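Local coordinates for protein pantothenate kinase (PDB 3TQC) that catalyses the ATP-dependent phosphorylation of pantothenate to 4'-phosphopantothenate, the first step of coenzyme A biosynthesis, at residues P32-T36 with V55-L60; S67-T71 with W119-P123. All blocks are in the same frame, centred on the assembly; numbering follows the deposited sequence.

Contact 1. Residues P32-T36 with V55-L60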
ATOM      1  N   PRO B  32       2.609  26.048  18.833  1.00 52.83           N
ATOM      2  CA  PRO B  32       3.939  26.628  18.945  1.00 53.29           C
ATOM      3  C   PRO B  32       5.028  25.567  18.945  1.00 51.73           C
ATOM      4  O   PRO B  32       5.085  24.737  19.856  1.00 51.76           O
ATOM      5  CB  PRO B  32       3.867  27.379  20.282  1.00 55.45           C
ATOM      6  CG  PRO B  32       2.378  27.765  20.419  1.00 56.27           C
ATOM      7  CD  PRO B  32       1.598  26.971  19.371  1.00 54.78           C
ATOM      8  N   LEU B  33       5.873  25.594  17.912  1.00 50.48           N
ATOM      9  CA  LEU B  33       6.853  24.535  17.669  1.00 48.57           C
ATOM     10  C   LEU B  33       8.265  25.082  17.798  1.00 49.02           C
ATOM     11  O   LEU B  33       8.853  25.604  16.836  1.00 48.99           O
ATOM     12  CB  LEU B  33       6.642  23.892  16.295  1.00 46.76           C
ATOM     13  CG  LEU B  33       5.602  22.776  16.243  1.00 45.49           C
ATOM     14  CD1 LEU B  33       6.102  21.562  16.986  1.00 46.06           C
ATOM     15  CD2 LEU B  33       4.282  23.207  16.830  1.00 47.36           C
ATOM     16  N   THR B  34       8.802  24.938  19.005  1.00 49.34           N
ATOM     17  CA  THR B  34      10.117  25.451  19.346  1.00 49.86           C
ATOM     18  C   THR B  34      10.968  24.292  19.852  1.00 48.61           C
ATOM     19  O   THR B  34      10.508  23.495  20.672  1.00 48.55           O
ATOM     20  CB  THR B  34      10.005  26.552  20.411  1.00 52.11           C
ATOM     21  OG1 THR B  34      11.309  27.073  20.700  1.00 54.38           O
ATOM     22  CG2 THR B  34       9.354  26.022  21.695  1.00 52.39           C
ATOM     23  N   LEU B  35      12.189  24.170  19.335  1.00 47.49           N
ATOM     24  CA  LEU B  35      13.101  23.138  19.813  1.00 46.35           C
ATOM     25  C   LEU B  35      13.417  23.379  21.274  1.00 47.41           C
ATOM     26  O   LEU B  35      13.639  24.506  21.698  1.00 49.01           O
ATOM     27  CB  LEU B  35      14.400  23.094  19.014  1.00 45.94           C
ATOM     28  CG  LEU B  35      14.315  22.507  17.610  1.00 43.76           C
ATOM     29  CD1 LEU B  35      15.707  22.520  17.035  1.00 44.51           C
ATOM     30  CD2 LEU B  35      13.729  21.093  17.590  1.00 41.03           C
ATOM     31  N   THR B  36      13.407  22.300  22.036  1.00 46.63           N
ATOM     32  CA  THR B  36      13.685  22.354  23.459  1.00 48.05           C
ATOM     33  C   THR B  36      15.111  21.881  23.702  1.00 47.88           C
ATOM     34  O   THR B  36      15.745  21.307  22.813  1.00 46.36           O
ATOM     35  CB  THR B  36      12.741  21.426  24.238  1.00 47.57           C
ATOM     36  OG1 THR B  36      13.070  21.468  25.629  1.00 51.24           O
ATOM     37  CG2 THR B  36      12.899  20.013  23.768  1.00 45.38           C
ATOM     38  N   VAL B  55      16.432  21.941  10.794  1.00 24.98           N
ATOM     39  CA  VAL B  55      15.704  21.144  11.776  1.00 24.46           C
ATOM     40  C   VAL B  55      14.484  21.896  12.274  1.00 25.18           C
ATOM     41  O   VAL B  55      13.389  21.325  12.368  1.00 24.49           O
ATOM     42  CB  VAL B  55      16.552  20.818  13.028  1.00 25.73           C
ATOM     43  CG1 VAL B  55      15.677  20.155  14.084  1.00 25.94           C
ATOM     44  CG2 VAL B  55      17.723  19.927  12.684  1.00 24.70           C
ATOM     45  N   THR B  56      14.665  23.171  12.609  1.00 26.51           N
ATOM     46  CA  THR B  56      13.579  23.946  13.154  1.00 27.75           C
ATOM     47  C   THR B  56      12.479  24.172  12.111  1.00 27.46           C
ATOM     48  O   THR B  56      11.304  24.038  12.418  1.00 27.38           O
ATOM     49  CB  THR B  56      14.042  25.308  13.703  1.00 29.66           C
ATOM     50  OG1 THR B  56      15.056  25.109  14.694  1.00 31.03           O
ATOM     51  CG2 THR B  56      12.871  26.042  14.335  1.00 30.52           C
ATOM     52  N   GLU B  57      12.875  24.502  10.884  1.00 27.57           N
ATOM     53  CA  GLU B  57      11.938  24.964   9.872  1.00 27.31           C
ATOM     54  C   GLU B  57      11.279  23.800   9.139  1.00 25.57           C
ATOM     55  O   GLU B  57      10.116  23.897   8.795  1.00 25.70           O
ATOM     56  CB  GLU B  57      12.619  25.911   8.871  1.00 28.09           C
ATOM     57  CG  GLU B  57      12.927  27.316   9.413  1.00 30.52           C
ATOM     58  CD  GLU B  57      13.666  28.199   8.390  1.00 33.02           C
ATOM     59  OE1 GLU B  57      13.827  27.763   7.223  1.00 34.94           O
ATOM     60  OE2 GLU B  57      14.089  29.319   8.744  1.00 31.41           O
ATOM     61  N   ILE B  58      11.995  22.703   8.932  1.00 24.24           N
ATOM     62  CA  ILE B  58      11.455  21.578   8.171  1.00 23.03           C
ATOM     63  C   ILE B  58      11.114  20.377   9.046  1.00 22.28           C
ATOM     64  O   ILE B  58       9.965  19.954   9.098  1.00 22.34           O
ATOM     65  CB  ILE B  58      12.424  21.126   7.070  1.00 22.72           C
ATOM     66  CG1 ILE B  58      12.773  22.290   6.133  1.00 24.04           C
ATOM     67  CG2 ILE B  58      11.810  20.003   6.258  1.00 21.58           C
ATOM     68  CD1 ILE B  58      11.615  22.721   5.261  1.00 23.73           C
ATOM     69  N   TYR B  59      12.103  19.834   9.749  1.00 22.62           N
ATOM     70  CA  TYR B  59      11.925  18.543  10.433  1.00 21.90           C
ATOM     71  C   TYR B  59      11.047  18.581  11.669  1.00 21.58           C
ATOM     72  O   TYR B  59      10.304  17.635  11.932  1.00 20.65           O
ATOM     73  CB  TYR B  59      13.290  17.900  10.710  1.00 22.06           C
ATOM     74  CG  TYR B  59      13.956  17.618   9.391  1.00 22.07           C
ATOM     75  CD1 TYR B  59      13.526  16.567   8.611  1.00 19.85           C
ATOM     76  CD2 TYR B  59      14.946  18.456   8.884  1.00 22.81           C
ATOM     77  CE1 TYR B  59      14.085  16.317   7.381  1.00 21.69           C
ATOM     78  CE2 TYR B  59      15.513  18.210   7.654  1.00 23.94           C
ATOM     79  CZ  TYR B  59      15.072  17.134   6.907  1.00 22.65           C
ATOM     80  OH  TYR B  59      15.617  16.870   5.681  1.00 24.77           O
ATOM     81  N   LEU B  60      11.098  19.680  12.408  1.00 22.87           N
ATOM     82  CA  LEU B  60      10.212  19.841  13.542  1.00 23.05           C
ATOM     83  C   LEU B  60       8.743  19.855  13.094  1.00 22.90           C
ATOM     84  O   LEU B  60       7.962  19.045  13.563  1.00 21.77           O
ATOM     85  CB  LEU B  60      10.574  21.072  14.360  1.00 24.53           C
ATOM     86  CG  LEU B  60       9.679  21.326  15.579  1.00 25.39           C
ATOM     87  CD1 LEU B  60       9.511  20.049  16.398  1.00 23.48           C
ATOM     88  CD2 LEU B  60      10.254  22.448  16.432  1.00 25.64           C
TER
HETATM   89  O   HOH W   1       9.602  25.196  13.862  1.00 15.55           O
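Leu-33 and Leu-35 reach from an extended loop onto Val-55, Thr-56 and Leu-60 of the helix 52-84, and most of what they touch is aliphatic. Leu-60 lies between the two loop leucines. Its CD1 meets Leu-33 CD1 at 3.8 Å, while its CD2 turns to the loop backbone and comes within 3.5 Å of Leu-33 O. The same CD2 methyl also touches Leu-35 CD2 at 3.9 Å, where the two side chains run past each other in opposite directions. Leu-60 reaches this far because its CG is anti to the backbone N (chi1 180°), which extends the branch toward the loop. One turn back, Leu-35 CD1 packs on Val-55 CG1 at 3.8 Å, the side chains crossing near a right angle. A leucine suits the positions of Leu-35 and Leu-60, whose two methyls reach different neighbours.

The polar part is small. Leu-35 CD1 lies 3.6 Å from Thr-56 OG1, but that hydroxyl is hydrogen-bonded to Leu-52 O within its own helix. A water donates to Leu-33 O at 3.1 Å and lies unusually close to Thr-56 O, so that second leg, and the bridge with it, is less certain. Here the helix makes a wider turn: Leu-60 N bonds Val-55 O at 2.8 Å and stays 4.4 Å from Thr-56 O, consistent with the threonine carbonyl turning to the water.

Leu-115 of the helix 105-116 and Arg-118 and Trp-119 just after it close over the leucines. The arrangement is a pi-type turn in a long helix packed against a covering loop, beside the P-loop kinase core.

Contact 2. Residues S67-T71 with W119-P123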
ATOM      1  N   SER B  67       3.064  13.328  13.697  1.00 18.25           N
ATOM      2  CA  SER B  67       2.424  13.057  14.970  1.00 18.82           C
ATOM      3  C   SER B  67       0.915  12.972  14.768  1.00 18.86           C
ATOM      4  O   SER B  67       0.285  12.111  15.341  1.00 18.29           O
ATOM      5  CB  SER B  67       2.785  14.103  16.034  1.00 19.77           C
ATOM      6  OG  SER B  67       2.288  13.742  17.312  1.00 20.07           O
ATOM      7  N   PHE B  68       0.344  13.837  13.931  1.00 19.54           N
ATOM      8  CA  PHE B  68      -1.108  13.775  13.673  1.00 20.16           C
ATOM      9  C   PHE B  68      -1.508  12.383  13.208  1.00 19.42           C
ATOM     10  O   PHE B  68      -2.518  11.834  13.661  1.00 20.05           O
ATOM     11  CB  PHE B  68      -1.571  14.780  12.621  1.00 20.41           C
ATOM     12  CG  PHE B  68      -1.708  16.183  13.123  1.00 21.50           C
ATOM     13  CD1 PHE B  68      -2.767  16.538  13.914  1.00 24.11           C
ATOM     14  CD2 PHE B  68      -0.778  17.152  12.770  1.00 22.42           C
ATOM     15  CE1 PHE B  68      -2.888  17.843  14.380  1.00 25.33           C
ATOM     16  CE2 PHE B  68      -0.898  18.437  13.212  1.00 23.10           C
ATOM     17  CZ  PHE B  68      -1.952  18.788  14.022  1.00 24.83           C
ATOM     18  N   TYR B  69      -0.721  11.823  12.298  1.00 18.59           N
ATOM     19  CA  TYR B  69      -1.030  10.508  11.736  1.00 18.32           C
ATOM     20  C   TYR B  69      -0.909   9.423  12.780  1.00 18.09           C
ATOM     21  O   TYR B  69      -1.763   8.558  12.862  1.00 18.89           O
ATOM     22  CB  TYR B  69      -0.125  10.165  10.543  1.00 17.76           C
ATOM     23  CG  TYR B  69      -0.542  10.838   9.267  1.00 18.18           C
ATOM     24  CD1 TYR B  69      -1.156  10.126   8.251  1.00 18.43           C
ATOM     25  CD2 TYR B  69      -0.322  12.201   9.072  1.00 19.11           C
ATOM     26  CE1 TYR B  69      -1.548  10.754   7.067  1.00 19.01           C
ATOM     27  CE2 TYR B  69      -0.704  12.833   7.893  1.00 18.73           C
ATOM     28  CZ  TYR B  69      -1.330  12.106   6.902  1.00 19.52           C
ATOM     29  OH  TYR B  69      -1.721  12.734   5.734  1.00 21.38           O
ATOM     30  N   VAL B  70       0.147   9.461  13.579  1.00 17.90           N
ATOM     31  CA  VAL B  70       0.341   8.431  14.585  1.00 17.67           C
ATOM     32  C   VAL B  70      -0.760   8.492  15.638  1.00 17.99           C
ATOM     33  O   VAL B  70      -1.332   7.462  15.983  1.00 16.92           O
ATOM     34  CB  VAL B  70       1.705   8.527  15.248  1.00 17.91           C
ATOM     35  CG1 VAL B  70       1.844   7.495  16.331  1.00 17.23           C
ATOM     36  CG2 VAL B  70       2.784   8.381  14.208  1.00 18.16           C
ATOM     37  N   THR B  71      -1.063   9.684  16.149  1.00 18.73           N
ATOM     38  CA  THR B  71      -2.043   9.778  17.237  1.00 19.89           C
ATOM     39  C   THR B  71      -3.456   9.485  16.705  1.00 19.47           C
ATOM     40  O   THR B  71      -4.274   8.937  17.415  1.00 19.28           O
ATOM     41  CB  THR B  71      -1.996  11.131  18.002  1.00 21.17           C
ATOM     42  OG1 THR B  71      -2.578  12.148  17.203  1.00 25.06           O
ATOM     43  CG2 THR B  71      -0.572  11.527  18.375  1.00 20.55           C
ATOM     44  N   TRP B 119       6.777  13.889  21.650  1.00 28.88           N
ATOM     45  CA  TRP B 119       5.341  13.883  21.948  1.00 29.46           C
ATOM     46  C   TRP B 119       4.926  12.736  22.855  1.00 29.61           C
ATOM     47  O   TRP B 119       5.204  11.583  22.559  1.00 28.68           O
ATOM     48  CB  TRP B 119       4.523  13.857  20.662  1.00 28.70           C
ATOM     49  CG  TRP B 119       4.419  15.191  20.078  1.00 30.88           C
ATOM     50  CD1 TRP B 119       3.617  16.211  20.499  1.00 32.56           C
ATOM     51  CD2 TRP B 119       5.182  15.697  18.995  1.00 30.35           C
ATOM     52  NE1 TRP B 119       3.824  17.321  19.724  1.00 32.77           N
ATOM     53  CE2 TRP B 119       4.781  17.030  18.790  1.00 32.23           C
ATOM     54  CE3 TRP B 119       6.160  15.155  18.176  1.00 30.63           C
ATOM     55  CZ2 TRP B 119       5.323  17.823  17.797  1.00 32.03           C
ATOM     56  CZ3 TRP B 119       6.704  15.946  17.193  1.00 30.81           C
ATOM     57  CH2 TRP B 119       6.274  17.262  17.003  1.00 31.00           C
ATOM     58  N   PRO B 120       4.220  13.054  23.955  1.00 31.25           N
ATOM     59  CA  PRO B 120       3.955  12.045  24.969  1.00 31.80           C
ATOM     60  C   PRO B 120       3.021  10.914  24.532  1.00 30.90           C
ATOM     61  O   PRO B 120       2.947   9.912  25.230  1.00 31.44           O
ATOM     62  CB  PRO B 120       3.350  12.863  26.133  1.00 33.59           C
ATOM     63  CG  PRO B 120       2.774  14.053  25.503  1.00 33.75           C
ATOM     64  CD  PRO B 120       3.686  14.377  24.350  1.00 32.44           C
ATOM     65  N   ASP B 121       2.314  11.054  23.413  1.00 29.79           N
ATOM     66  CA  ASP B 121       1.542   9.924  22.878  1.00 29.16           C
ATOM     67  C   ASP B 121       2.418   8.889  22.200  1.00 26.90           C
ATOM     68  O   ASP B 121       1.961   7.786  21.950  1.00 26.51           O
ATOM     69  CB  ASP B 121       0.457  10.373  21.887  1.00 29.31           C
ATOM     70  CG  ASP B 121      -0.756  10.986  22.582  1.00 32.99           C
ATOM     71  OD1 ASP B 121      -0.857  10.877  23.822  1.00 37.72           O
ATOM     72  OD2 ASP B 121      -1.606  11.582  21.883  1.00 37.55           O
ATOM     73  N   HIS B 122       3.658   9.238  21.881  1.00 25.45           N
ATOM     74  CA  HIS B 122       4.527   8.298  21.206  1.00 23.64           C
ATOM     75  C   HIS B 122       6.006   8.555  21.441  1.00 23.57           C
ATOM     76  O   HIS B 122       6.762   8.771  20.512  1.00 22.52           O
ATOM     77  CB  HIS B 122       4.178   8.231  19.722  1.00 22.33           C
ATOM     78  CG  HIS B 122       4.080   9.556  19.047  1.00 21.92           C
ATOM     79  ND1 HIS B 122       5.186  10.324  18.746  1.00 21.19           N
ATOM     80  CD2 HIS B 122       3.008  10.232  18.572  1.00 21.58           C
ATOM     81  CE1 HIS B 122       4.793  11.426  18.132  1.00 20.51           C
ATOM     82  NE2 HIS B 122       3.478  11.396  18.016  1.00 21.06           N
ATOM     83  N   PRO B 123       6.435   8.492  22.710  1.00 24.64           N
ATOM     84  CA  PRO B 123       7.822   8.788  23.049  1.00 25.03           C
ATOM     85  C   PRO B 123       8.794   7.698  22.624  1.00 24.34           C
ATOM     86  O   PRO B 123       9.996   7.956  22.569  1.00 24.52           O
ATOM     87  CB  PRO B 123       7.784   8.866  24.576  1.00 26.59           C
ATOM     88  CG  PRO B 123       6.762   7.871  24.952  1.00 26.24           C
ATOM     89  CD  PRO B 123       5.704   7.960  23.876  1.00 25.52           C
TER
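Ser-67, Val-70 and Thr-71 of the long helix 52-84 pack on a type I beta turn, Trp-119 to His-122, in the P-loop kinase core. The turn lies in the loop between the helix 105-116 and the strand 125-129, and thus in the second connection of the beta-alpha-beta crossover that starts at strand 93-99. It is closed by His-122 N bonding Trp-119 O at 2.9 Å.

Ser-67 is the polar centre. Its OG and His-122 NE2 share a hydrogen bond of 2.7 Å, made at the edge of the imidazole and near its plane. A serine fits because its short side chain also slips under the indole: OG lies over one face of Trp-119, displaced toward the rim, and CB makes a CH-pi contact 4.3 Å from the centroid of the six-membered ring, only 17° off its normal. The hydroxyl is placed for this by chi1 of -173°, which turns OG away from the backbone N and outward to the loop. The other imidazole nitrogen, ND1, has a hydrogen bond to Leu-116 O, so both nitrogens of the buried ring have a partner, the one at ND1 weak.

Apolar methyls fill in around the histidine. Val-70 CG1 approaches CD2 obliquely at 3.7 Å, and Val-70 in turn packs on Tyr-93 and Ile-199 of the central sheet. Just before the histidine in the turn, Asp-121 is exposed, and its backbone O accepts a hydrogen bond from Gln-74 NE2 on the next turn of the helix. Thr-71 completes the edge of the contact with its methyl: CG2 lies 3.8 Å from His-122 CD2 and 3.7 Å from Asp-121 OD2.

Both contacts use the helix 52-84, contact 1 near its N-terminal end and contact 2 further along, their centres about 15 Å apart. Contact 2 is the more buried, with Ser-67, Val-70 and His-122 inside, whereas the loop side of contact 1, a peripheral loop, is partly exposed or exposed. The chemistry follows suit. Aliphatic branches and a water lie between 32-36 and 55-60, while 67-71 and 119-123, the latter a loop of the nucleotide-binding core, share a direct side-chain hydrogen bond, an aromatic face and few methyls. The indole of Trp-119 joins the two, since its CZ2 touches Leu-33 CD1 at 3.9 Å. Both lie on the same side of the chain's centre.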